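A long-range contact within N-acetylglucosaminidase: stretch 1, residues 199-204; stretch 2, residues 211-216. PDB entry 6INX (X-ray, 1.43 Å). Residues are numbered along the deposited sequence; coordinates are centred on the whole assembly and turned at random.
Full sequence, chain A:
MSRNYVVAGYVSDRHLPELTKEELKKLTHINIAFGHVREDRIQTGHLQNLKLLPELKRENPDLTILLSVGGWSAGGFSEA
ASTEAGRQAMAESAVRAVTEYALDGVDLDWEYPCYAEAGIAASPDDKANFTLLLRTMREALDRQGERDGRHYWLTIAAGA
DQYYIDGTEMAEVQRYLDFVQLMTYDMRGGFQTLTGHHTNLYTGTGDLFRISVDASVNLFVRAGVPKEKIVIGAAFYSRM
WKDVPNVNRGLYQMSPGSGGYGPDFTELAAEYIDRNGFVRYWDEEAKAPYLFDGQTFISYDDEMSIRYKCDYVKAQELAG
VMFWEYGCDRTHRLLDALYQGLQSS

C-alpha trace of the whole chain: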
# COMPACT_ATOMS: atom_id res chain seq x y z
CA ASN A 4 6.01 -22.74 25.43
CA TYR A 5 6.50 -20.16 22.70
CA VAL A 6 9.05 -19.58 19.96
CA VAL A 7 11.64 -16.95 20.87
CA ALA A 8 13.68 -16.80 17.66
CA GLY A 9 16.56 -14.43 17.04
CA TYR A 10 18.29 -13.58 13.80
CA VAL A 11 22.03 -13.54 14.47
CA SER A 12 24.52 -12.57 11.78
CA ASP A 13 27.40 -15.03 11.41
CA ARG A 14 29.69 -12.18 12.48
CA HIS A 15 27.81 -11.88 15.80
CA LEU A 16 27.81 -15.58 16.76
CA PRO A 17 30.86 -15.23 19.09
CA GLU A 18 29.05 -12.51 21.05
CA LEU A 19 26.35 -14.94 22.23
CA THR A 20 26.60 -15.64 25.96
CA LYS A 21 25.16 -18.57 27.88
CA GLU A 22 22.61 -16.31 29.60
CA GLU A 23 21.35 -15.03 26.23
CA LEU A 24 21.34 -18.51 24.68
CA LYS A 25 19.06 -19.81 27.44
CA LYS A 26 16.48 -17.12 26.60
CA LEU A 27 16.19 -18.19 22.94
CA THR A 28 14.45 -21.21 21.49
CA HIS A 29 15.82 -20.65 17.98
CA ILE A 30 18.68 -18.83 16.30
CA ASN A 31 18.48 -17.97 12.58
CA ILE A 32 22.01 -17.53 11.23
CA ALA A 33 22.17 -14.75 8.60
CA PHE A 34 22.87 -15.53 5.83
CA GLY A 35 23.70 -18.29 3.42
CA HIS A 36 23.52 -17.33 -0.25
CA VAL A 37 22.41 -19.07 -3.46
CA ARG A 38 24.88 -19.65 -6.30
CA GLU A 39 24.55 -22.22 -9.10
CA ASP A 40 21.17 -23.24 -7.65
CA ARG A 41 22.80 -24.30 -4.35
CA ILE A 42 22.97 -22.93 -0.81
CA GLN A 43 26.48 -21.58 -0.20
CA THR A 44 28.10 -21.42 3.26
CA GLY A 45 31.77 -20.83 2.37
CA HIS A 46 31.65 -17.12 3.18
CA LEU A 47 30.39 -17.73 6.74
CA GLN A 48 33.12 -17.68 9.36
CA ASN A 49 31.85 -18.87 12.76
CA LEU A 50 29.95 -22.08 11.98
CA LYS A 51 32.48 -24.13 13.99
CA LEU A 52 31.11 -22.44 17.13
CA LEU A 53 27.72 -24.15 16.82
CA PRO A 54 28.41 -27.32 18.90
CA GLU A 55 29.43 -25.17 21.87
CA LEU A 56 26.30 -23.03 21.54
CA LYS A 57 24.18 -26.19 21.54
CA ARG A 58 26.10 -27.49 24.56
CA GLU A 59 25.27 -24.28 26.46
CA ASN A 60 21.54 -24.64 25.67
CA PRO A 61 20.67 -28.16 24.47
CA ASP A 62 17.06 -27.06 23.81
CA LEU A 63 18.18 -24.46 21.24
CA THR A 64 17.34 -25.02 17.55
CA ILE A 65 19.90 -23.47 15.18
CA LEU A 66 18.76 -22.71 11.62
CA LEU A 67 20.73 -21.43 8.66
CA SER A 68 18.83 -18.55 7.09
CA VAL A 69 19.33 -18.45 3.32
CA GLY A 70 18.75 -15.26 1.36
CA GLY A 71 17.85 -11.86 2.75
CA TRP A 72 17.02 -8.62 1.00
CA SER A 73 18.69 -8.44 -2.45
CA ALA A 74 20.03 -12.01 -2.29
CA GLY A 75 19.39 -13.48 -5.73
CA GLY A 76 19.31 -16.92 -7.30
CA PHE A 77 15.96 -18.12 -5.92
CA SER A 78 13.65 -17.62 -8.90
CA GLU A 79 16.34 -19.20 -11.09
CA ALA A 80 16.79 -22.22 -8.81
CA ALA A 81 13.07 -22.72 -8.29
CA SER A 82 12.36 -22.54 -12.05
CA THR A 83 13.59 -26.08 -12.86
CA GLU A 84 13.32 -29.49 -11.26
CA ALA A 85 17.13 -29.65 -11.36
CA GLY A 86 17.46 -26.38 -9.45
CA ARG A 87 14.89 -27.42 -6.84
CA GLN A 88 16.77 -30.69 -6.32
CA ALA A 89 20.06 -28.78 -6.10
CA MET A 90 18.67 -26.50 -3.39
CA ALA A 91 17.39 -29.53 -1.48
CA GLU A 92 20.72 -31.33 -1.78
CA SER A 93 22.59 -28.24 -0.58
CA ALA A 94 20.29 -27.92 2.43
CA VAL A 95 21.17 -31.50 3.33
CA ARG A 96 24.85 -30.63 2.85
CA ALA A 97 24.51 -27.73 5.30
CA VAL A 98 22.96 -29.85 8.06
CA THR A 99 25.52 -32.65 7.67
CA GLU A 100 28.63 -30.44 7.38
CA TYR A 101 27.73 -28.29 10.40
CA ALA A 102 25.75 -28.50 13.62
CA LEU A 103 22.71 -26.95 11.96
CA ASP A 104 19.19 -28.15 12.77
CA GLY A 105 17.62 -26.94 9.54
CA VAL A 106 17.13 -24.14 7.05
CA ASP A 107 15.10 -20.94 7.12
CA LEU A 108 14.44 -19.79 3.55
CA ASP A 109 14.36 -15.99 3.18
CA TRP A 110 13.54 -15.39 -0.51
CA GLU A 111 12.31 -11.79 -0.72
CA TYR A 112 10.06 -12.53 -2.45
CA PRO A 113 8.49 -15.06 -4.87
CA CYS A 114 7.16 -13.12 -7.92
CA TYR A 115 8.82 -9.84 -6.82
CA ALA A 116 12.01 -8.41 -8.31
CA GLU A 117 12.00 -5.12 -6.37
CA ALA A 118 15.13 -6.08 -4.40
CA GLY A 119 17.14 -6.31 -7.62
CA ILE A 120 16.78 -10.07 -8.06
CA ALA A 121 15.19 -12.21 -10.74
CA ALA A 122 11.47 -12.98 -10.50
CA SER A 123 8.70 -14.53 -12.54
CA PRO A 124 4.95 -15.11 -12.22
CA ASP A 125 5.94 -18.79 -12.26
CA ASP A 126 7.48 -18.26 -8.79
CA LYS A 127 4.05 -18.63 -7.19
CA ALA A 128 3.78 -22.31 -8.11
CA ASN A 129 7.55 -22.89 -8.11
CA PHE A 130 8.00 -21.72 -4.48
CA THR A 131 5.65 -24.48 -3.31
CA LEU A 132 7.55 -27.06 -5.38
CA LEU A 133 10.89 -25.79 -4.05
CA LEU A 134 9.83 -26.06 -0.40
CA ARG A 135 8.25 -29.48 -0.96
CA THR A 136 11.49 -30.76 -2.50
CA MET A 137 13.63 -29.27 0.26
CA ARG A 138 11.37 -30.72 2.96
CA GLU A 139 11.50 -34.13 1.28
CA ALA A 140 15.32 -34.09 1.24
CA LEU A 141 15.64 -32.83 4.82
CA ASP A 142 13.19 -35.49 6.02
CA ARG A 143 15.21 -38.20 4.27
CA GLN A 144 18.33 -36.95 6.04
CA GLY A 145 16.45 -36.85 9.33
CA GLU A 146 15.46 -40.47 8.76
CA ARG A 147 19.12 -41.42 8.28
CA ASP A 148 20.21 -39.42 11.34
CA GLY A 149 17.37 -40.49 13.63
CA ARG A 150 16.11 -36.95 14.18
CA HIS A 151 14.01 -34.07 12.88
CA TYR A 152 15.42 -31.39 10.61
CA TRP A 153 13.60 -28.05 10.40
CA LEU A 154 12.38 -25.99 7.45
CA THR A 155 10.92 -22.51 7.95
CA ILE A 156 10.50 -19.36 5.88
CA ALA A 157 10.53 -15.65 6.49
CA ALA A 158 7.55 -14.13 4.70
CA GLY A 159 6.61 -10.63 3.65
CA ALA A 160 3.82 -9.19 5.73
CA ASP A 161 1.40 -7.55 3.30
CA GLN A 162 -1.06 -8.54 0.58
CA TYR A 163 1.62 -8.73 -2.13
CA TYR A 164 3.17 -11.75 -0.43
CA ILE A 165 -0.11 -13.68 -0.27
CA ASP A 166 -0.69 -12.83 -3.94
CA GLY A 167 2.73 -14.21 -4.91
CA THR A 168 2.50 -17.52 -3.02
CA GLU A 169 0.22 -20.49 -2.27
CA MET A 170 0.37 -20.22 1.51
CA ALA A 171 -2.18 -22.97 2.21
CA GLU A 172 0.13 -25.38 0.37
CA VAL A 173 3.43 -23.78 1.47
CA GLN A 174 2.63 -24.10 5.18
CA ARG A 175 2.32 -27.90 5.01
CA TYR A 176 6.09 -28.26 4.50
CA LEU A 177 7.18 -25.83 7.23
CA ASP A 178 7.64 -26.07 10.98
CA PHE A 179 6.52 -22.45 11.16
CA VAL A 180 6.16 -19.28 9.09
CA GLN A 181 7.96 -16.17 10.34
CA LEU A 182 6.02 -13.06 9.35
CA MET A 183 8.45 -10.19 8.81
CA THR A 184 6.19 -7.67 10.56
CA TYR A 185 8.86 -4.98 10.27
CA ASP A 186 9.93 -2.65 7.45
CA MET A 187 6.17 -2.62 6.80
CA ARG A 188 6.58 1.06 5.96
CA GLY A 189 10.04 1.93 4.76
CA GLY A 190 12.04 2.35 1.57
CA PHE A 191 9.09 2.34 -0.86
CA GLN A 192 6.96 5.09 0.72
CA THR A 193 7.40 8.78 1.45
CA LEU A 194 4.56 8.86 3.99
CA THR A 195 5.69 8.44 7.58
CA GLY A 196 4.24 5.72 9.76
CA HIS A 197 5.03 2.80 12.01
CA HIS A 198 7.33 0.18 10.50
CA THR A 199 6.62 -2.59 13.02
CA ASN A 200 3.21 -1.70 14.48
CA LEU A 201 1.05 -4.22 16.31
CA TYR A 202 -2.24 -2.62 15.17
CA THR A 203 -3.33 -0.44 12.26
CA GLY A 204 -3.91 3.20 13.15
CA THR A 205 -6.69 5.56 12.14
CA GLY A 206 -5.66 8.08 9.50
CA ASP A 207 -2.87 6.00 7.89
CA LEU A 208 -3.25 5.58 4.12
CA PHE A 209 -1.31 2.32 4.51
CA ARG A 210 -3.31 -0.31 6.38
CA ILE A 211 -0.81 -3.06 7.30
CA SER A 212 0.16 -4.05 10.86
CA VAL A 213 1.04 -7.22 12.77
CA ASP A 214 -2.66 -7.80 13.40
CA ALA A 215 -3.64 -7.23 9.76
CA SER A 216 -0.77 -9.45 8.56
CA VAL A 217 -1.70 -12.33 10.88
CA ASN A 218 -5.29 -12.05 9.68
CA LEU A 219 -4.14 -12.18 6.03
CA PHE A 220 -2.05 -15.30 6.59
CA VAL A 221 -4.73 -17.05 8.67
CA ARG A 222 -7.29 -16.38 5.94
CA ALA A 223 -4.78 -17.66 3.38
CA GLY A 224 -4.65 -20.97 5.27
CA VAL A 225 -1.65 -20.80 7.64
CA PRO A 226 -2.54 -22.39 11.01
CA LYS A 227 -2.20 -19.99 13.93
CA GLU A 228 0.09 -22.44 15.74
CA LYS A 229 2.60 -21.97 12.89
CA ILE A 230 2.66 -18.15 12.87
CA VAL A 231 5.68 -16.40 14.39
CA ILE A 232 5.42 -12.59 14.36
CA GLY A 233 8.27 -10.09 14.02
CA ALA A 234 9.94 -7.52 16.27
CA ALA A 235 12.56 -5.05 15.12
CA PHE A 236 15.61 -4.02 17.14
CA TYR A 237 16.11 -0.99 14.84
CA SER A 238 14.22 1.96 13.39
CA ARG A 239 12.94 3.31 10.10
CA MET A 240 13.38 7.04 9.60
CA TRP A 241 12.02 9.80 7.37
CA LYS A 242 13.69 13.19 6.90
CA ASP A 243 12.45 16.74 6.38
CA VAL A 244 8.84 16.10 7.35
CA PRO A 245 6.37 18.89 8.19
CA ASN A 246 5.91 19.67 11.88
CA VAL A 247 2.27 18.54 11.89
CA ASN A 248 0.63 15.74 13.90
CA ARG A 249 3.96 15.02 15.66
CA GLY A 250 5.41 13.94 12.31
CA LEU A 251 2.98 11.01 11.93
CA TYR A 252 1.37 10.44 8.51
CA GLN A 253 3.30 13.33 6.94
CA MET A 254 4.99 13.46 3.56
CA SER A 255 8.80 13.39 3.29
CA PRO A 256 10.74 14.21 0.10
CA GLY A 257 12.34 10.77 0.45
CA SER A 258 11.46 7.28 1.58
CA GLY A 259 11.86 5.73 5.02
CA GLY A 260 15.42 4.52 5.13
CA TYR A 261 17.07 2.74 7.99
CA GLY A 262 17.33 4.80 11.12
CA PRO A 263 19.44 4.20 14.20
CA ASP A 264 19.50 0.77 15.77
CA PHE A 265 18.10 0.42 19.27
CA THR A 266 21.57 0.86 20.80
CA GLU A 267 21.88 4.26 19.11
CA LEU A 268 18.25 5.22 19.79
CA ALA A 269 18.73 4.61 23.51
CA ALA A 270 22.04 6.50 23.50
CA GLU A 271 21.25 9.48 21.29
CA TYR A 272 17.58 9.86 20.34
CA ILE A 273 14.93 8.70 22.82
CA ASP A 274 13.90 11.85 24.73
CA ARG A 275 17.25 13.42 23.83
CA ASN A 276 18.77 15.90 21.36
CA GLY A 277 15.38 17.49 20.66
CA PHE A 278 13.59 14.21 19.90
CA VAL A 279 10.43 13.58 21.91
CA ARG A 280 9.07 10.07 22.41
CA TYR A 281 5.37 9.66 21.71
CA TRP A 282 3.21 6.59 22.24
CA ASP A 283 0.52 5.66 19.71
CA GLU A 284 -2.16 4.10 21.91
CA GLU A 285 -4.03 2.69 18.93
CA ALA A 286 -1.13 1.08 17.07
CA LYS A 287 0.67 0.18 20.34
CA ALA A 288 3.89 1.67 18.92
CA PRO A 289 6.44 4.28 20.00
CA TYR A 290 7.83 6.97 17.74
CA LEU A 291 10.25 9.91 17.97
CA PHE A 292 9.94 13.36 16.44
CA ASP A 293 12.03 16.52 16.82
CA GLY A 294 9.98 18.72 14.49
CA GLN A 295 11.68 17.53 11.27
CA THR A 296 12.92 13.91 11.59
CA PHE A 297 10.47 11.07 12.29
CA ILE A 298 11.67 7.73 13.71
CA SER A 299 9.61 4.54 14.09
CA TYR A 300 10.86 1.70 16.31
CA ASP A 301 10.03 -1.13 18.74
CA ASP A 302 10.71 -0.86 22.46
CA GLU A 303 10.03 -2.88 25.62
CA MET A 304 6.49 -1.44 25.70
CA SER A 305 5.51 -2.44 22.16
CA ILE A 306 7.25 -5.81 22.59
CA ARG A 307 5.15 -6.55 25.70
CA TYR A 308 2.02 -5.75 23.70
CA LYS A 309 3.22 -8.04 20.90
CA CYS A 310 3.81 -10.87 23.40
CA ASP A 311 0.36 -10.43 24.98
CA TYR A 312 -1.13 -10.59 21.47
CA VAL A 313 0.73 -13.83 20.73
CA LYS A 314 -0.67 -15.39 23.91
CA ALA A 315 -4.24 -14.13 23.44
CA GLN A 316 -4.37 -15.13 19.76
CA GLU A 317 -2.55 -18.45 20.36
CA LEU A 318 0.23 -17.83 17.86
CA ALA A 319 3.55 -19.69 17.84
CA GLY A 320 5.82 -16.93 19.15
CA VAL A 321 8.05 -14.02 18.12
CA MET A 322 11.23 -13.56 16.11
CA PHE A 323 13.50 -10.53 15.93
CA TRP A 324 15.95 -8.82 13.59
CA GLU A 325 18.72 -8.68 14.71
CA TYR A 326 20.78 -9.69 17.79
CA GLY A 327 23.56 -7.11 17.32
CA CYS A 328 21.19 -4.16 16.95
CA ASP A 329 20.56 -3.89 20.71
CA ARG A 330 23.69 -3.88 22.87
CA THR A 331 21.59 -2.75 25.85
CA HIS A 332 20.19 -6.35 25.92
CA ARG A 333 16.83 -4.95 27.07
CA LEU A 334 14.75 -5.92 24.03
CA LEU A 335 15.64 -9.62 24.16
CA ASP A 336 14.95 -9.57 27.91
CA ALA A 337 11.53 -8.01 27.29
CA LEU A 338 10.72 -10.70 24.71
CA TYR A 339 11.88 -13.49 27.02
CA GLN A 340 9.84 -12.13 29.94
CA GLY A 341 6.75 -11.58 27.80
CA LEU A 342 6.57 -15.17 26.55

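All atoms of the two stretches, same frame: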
# COMPACT_ATOMS: atom_id res chain seq x y z
N THR A 199 6.74 -1.30 12.36
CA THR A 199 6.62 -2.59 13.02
C THR A 199 5.45 -2.57 14.01
O THR A 199 5.52 -3.12 15.11
CB THR A 199 7.98 -3.02 13.58
OG1 THR A 199 7.93 -4.38 14.04
CG2 THR A 199 8.48 -2.09 14.69
N ASN A 200 4.34 -1.96 13.59
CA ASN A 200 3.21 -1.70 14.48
C ASN A 200 2.33 -2.93 14.70
O ASN A 200 1.95 -3.63 13.76
CB ASN A 200 2.34 -0.57 13.92
CG ASN A 200 1.90 -0.81 12.46
OD1 ASN A 200 2.70 -1.19 11.59
ND2 ASN A 200 0.61 -0.56 12.19
N LEU A 201 1.97 -3.14 15.97
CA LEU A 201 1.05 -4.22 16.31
C LEU A 201 -0.31 -4.04 15.63
O LEU A 201 -0.84 -4.98 15.03
CB LEU A 201 0.90 -4.31 17.83
CG LEU A 201 -0.02 -5.42 18.30
CD1 LEU A 201 0.45 -6.77 17.76
CD2 LEU A 201 -0.08 -5.45 19.83
N TYR A 202 -0.92 -2.85 15.74
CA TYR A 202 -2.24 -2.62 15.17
C TYR A 202 -2.21 -1.48 14.17
O TYR A 202 -1.37 -0.58 14.23
CB TYR A 202 -3.29 -2.27 16.24
CG TYR A 202 -3.57 -3.36 17.26
CD1 TYR A 202 -4.28 -4.50 16.92
CD2 TYR A 202 -3.11 -3.23 18.56
CE1 TYR A 202 -4.53 -5.49 17.88
CE2 TYR A 202 -3.35 -4.20 19.51
CZ TYR A 202 -4.05 -5.32 19.16
OH TYR A 202 -4.29 -6.29 20.12
N THR A 203 -3.18 -1.50 13.25
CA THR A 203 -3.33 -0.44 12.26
C THR A 203 -3.97 0.78 12.91
O THR A 203 -4.90 0.67 13.70
CB THR A 203 -4.19 -0.95 11.10
OG1 THR A 203 -3.56 -2.10 10.53
CG2 THR A 203 -4.36 0.13 10.03
N GLY A 204 -3.44 1.95 12.58
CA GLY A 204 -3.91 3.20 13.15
C GLY A 204 -4.85 3.97 12.25
O GLY A 204 -4.73 3.94 11.02
N ILE A 211 -1.43 -1.85 6.77
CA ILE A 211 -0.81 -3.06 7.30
C ILE A 211 -0.37 -2.86 8.75
O ILE A 211 -0.17 -1.74 9.23
CB ILE A 211 0.36 -3.50 6.39
CG1 ILE A 211 0.77 -4.96 6.63
CG2 ILE A 211 1.54 -2.57 6.56
CD1 ILE A 211 -0.34 -5.99 6.42
N SER A 212 -0.24 -3.98 9.46
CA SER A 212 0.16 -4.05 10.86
C SER A 212 0.40 -5.53 11.15
O SER A 212 0.09 -6.39 10.32
CB SER A 212 -0.94 -3.50 11.78
OG SER A 212 -2.12 -4.29 11.71
N VAL A 213 0.94 -5.82 12.34
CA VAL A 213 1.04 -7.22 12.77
C VAL A 213 -0.33 -7.89 12.72
O VAL A 213 -0.50 -8.97 12.14
CB VAL A 213 1.62 -7.32 14.19
CG1 VAL A 213 1.48 -8.77 14.71
CG2 VAL A 213 3.06 -6.85 14.26
N ASP A 214 -1.32 -7.23 13.32
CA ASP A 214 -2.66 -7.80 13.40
C ASP A 214 -3.24 -8.03 12.00
O ASP A 214 -3.79 -9.10 11.71
CB ASP A 214 -3.53 -6.84 14.23
CG ASP A 214 -4.97 -7.28 14.36
OD1 ASP A 214 -5.24 -8.43 14.77
OD2 ASP A 214 -5.84 -6.42 14.08
N ALA A 215 -3.10 -7.05 11.10
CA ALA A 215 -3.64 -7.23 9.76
C ALA A 215 -2.89 -8.32 9.00
O ALA A 215 -3.49 -9.07 8.22
CB ALA A 215 -3.61 -5.92 8.97
N SER A 216 -1.57 -8.43 9.23
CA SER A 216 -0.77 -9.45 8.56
C SER A 216 -1.16 -10.85 9.02
O SER A 216 -1.37 -11.74 8.20
CB SER A 216 0.72 -9.17 8.78
OG SER A 216 1.53 -10.15 8.15
O HOH W 1 -5.23 -3.71 13.16

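The contact joins an irregular segment, 199-204, to the start of a helix. Ser212 sits at the N-cap and the helix begins at Val213, so the first amides of the helix have no carbonyls of an earlier turn to bond with. The other stretch supplies them. Val213 N donates to Asn200 O at 2.8 Å, nearly linearly, and Asp214 N donates to Leu201 O at 2.9 Å. The two successive carbonyls thus serve two successive amides, and the backbones come closest here, with Leu201 CA 4.6 Å from Val213 CA.

The next amide is satisfied from within its own stretch: Ala215 N donates to Ser212 OG at 3.0 Å, the classic capping bond. Serine suits this position because its short side chain, with chi1 at 64° (p), brings the hydroxyl back over the open end of the helix. The same hydroxyl donates to Thr203 OG1 at 2.9 Å, so Ser212 OG accepts from the helix and gives its proton to the facing loop. Thr203, with chi1 in the m well, holds its hydroxyl where it can receive that proton. Ser216 N, bonded to Ser212 O at 2.8 Å, begins the regular helical pattern.

Asn200 ties the loop together from its side chain. Its CA-to-CB bond points sideways, but chi1 of 53° (p) and chi2 of -46° bring the amide nearer the other stretch. There ND2 donates to Ile211 O at 3.3 Å and to Tyr202 O, in its own stretch, at 2.8 Å. An amide nitrogen carries two hydrogens, so asparagine can serve both carbonyls at once, one on each stretch, while its own backbone oxygen receives Val213 N.

The apolar pairing is small. The CA-to-CB bond of Leu201 points away from the helix, yet with chi1 t and chi2 p its CD1 comes within 3.8 Å of Val213 CG1. The CA-to-CB bond of Val213 points toward the loop, and its branched side chain offers this methyl in a buried setting. That of Ile211, by contrast, points away, and the residue contributes through its carbonyl.

The CA-to-CB bond of Asp214 points toward the loop, with chi1 t. Its CB lies 3.6 Å from Tyr202 CD1, an oblique approach to the ring; the carboxylate has polar partners of its own. Asp214 OD2 accepts from a water at 2.9 Å, and that water accepts from Thr203 N at 3.0 Å, linking the stretches. An acidic residue also suits the first turn of a helix, where its negative charge favourably meets the positive end of the helix dipole.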